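Local coordinates for ribonucleoside-diphosphate reductase (PDB 5IM3), which binds the allosteric nucleotide dATP and probably reduces ribonucleoside diphosphates to the deoxyribonucleotides needed for DNA synthesis, at residues S606-L609 with V610-I613. Numbering follows the deposited sequence.
Sequences SINL and VNHI
The ring of His612 turns back to the strand end and gives a hydrogen bond from ND1 to the backbone O of Asn608, 2.7 Å long. The chain between them makes a tight turn. CB of His612 lies 3.5 Å from the O of Leu609, the same oxygen that accepts a hydrogen bond from the backbone N of His612 at 2.8 Å. CG sits beside the backbone N (chi1 -59°), which swings the ring toward Asn608. ND1 meets the Asn608 oxygen almost exactly in the ring plane, although it stands above the carbonyl plane rather than on a lone pair. CE1 lies 3.8 Å from CG2 of Ile607, whose side chain crosses that of His612 at about a right angle. At the far side of the ring, NE2 is hydrogen-bonded to OG1 of Thr626 in helix 620-640. Bonds at both ring nitrogens therefore fix the rotation of the imidazole.

The O of Asn608 also receives a weak bond from the N of Asn611, 3.2 Å away. CG of Asn608 is anti to the backbone N (chi1 175°), and the side chain comes alongside the turn. There OD1 takes a weak bond from the N of Val610 (3.1 Å) and lies 3.4 Å from CB of that valine. ND2 of Asn608 is hydrogen-bonded to the O of Phe351, while ND2 of Asn611 is hydrogen-bonded to OD1 of Asp352. The two amides thus both reach the 351-352 segment, with their planes 31° apart.

The CB of Leu609 points away from the turn, and its side chain packs on Ile662 and Phe665. The weak bond from the N of Val610 to OD1 of Asn608 is that of an Asx turn. A short 3-10 turn follows strand 600-608, part of the ribonucleotide reductase alpha-beta barrel, and opens the loop that runs to helix 620-640.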
loop_
_atom_site.group_PDB
_atom_site.type_symbol
_atom_site.label_atom_id
_atom_site.label_comp_id
_atom_site.label_asym_id
_atom_site.label_seq_id
_atom_site.Cartn_x
_atom_site.Cartn_y
_atom_site.Cartn_z
ATOM N N SER A 606 -32.700 26.728 25.124
ATOM C CA SER A 606 -32.903 26.636 23.683
ATOM C C SER A 606 -34.370 26.758 23.304
ATOM O O SER A 606 -35.237 26.115 23.903
ATOM C CB SER A 606 -32.338 25.322 23.140
ATOM O OG SER A 606 -30.922 25.377 23.093
ATOM N N ILE A 607 -34.627 27.577 22.283
ATOM C CA ILE A 607 -35.954 27.681 21.697
ATOM C C ILE A 607 -36.235 26.441 20.859
ATOM O O ILE A 607 -35.337 25.885 20.210
ATOM C CB ILE A 607 -36.058 28.952 20.836
ATOM C CG1 ILE A 607 -35.687 30.200 21.648
ATOM C CG2 ILE A 607 -37.457 29.078 20.247
ATOM C CD1 ILE A 607 -36.604 30.481 22.826
ATOM N N ASN A 608 -37.490 26.007 20.861
ATOM C CA ASN A 608 -37.945 24.887 20.043
ATOM C C ASN A 608 -38.613 25.464 18.799
ATOM O O ASN A 608 -39.784 25.851 18.831
ATOM C CB ASN A 608 -38.896 23.997 20.835
ATOM C CG ASN A 608 -39.494 22.886 19.999
ATOM O OD1 ASN A 608 -39.103 22.670 18.853
ATOM N ND2 ASN A 608 -40.448 22.169 20.577
ATOM N N LEU A 609 -37.857 25.525 17.699
ATOM C CA LEU A 609 -38.376 26.122 16.472
ATOM C C LEU A 609 -39.610 25.391 15.958
ATOM O O LEU A 609 -40.512 26.023 15.397
ATOM C CB LEU A 609 -37.286 26.139 15.398
ATOM C CG LEU A 609 -36.187 27.185 15.588
ATOM C CD1 LEU A 609 -35.053 26.973 14.589
ATOM C CD2 LEU A 609 -36.766 28.589 15.453
ATOM N N VAL A 610 -39.673 24.070 16.139
ATOM C CA VAL A 610 -40.810 23.306 15.632
ATOM C C VAL A 610 -42.116 23.864 16.176
ATOM O O VAL A 610 -43.105 23.991 15.446
ATOM C CB VAL A 610 -40.645 21.815 15.976
ATOM C CG1 VAL A 610 -41.955 21.050 15.732
ATOM C CG2 VAL A 610 -39.512 21.216 15.155
ATOM N N ASN A 611 -42.147 24.201 17.466
ATOM C CA ASN A 611 -43.357 24.745 18.069
ATOM C C ASN A 611 -43.652 26.168 17.622
ATOM O O ASN A 611 -44.623 26.759 18.113
ATOM C CB ASN A 611 -43.251 24.694 19.593
ATOM C CG ASN A 611 -43.662 23.350 20.162
ATOM O OD1 ASN A 611 -43.649 22.335 19.465
ATOM N ND2 ASN A 611 -44.040 23.338 21.436
ATOM N N HIS A 612 -42.849 26.732 16.717
ATOM C CA HIS A 612 -43.106 28.056 16.165
ATOM C C HIS A 612 -43.277 28.015 14.653
ATOM O O HIS A 612 -43.129 29.042 13.984
ATOM C CB HIS A 612 -41.986 29.016 16.565
ATOM C CG HIS A 612 -41.827 29.150 18.045
ATOM N ND1 HIS A 612 -41.160 28.215 18.806
ATOM C CD2 HIS A 612 -42.279 30.088 18.908
ATOM C CE1 HIS A 612 -41.194 28.582 20.074
ATOM N NE2 HIS A 612 -41.869 29.713 20.164
ATOM N N ILE A 613 -43.587 26.842 14.104
ATOM C CA ILE A 613 -43.934 26.681 12.698
ATOM C C ILE A 613 -45.412 26.323 12.633
ATOM O O ILE A 613 -45.829 25.272 13.137
ATOM C CB ILE A 613 -43.075 25.606 12.013
ATOM C CG1 ILE A 613 -41.585 25.966 12.088
ATOM C CG2 ILE A 613 -43.509 25.422 10.558
ATOM C CD1 ILE A 613 -41.205 27.224 11.323
#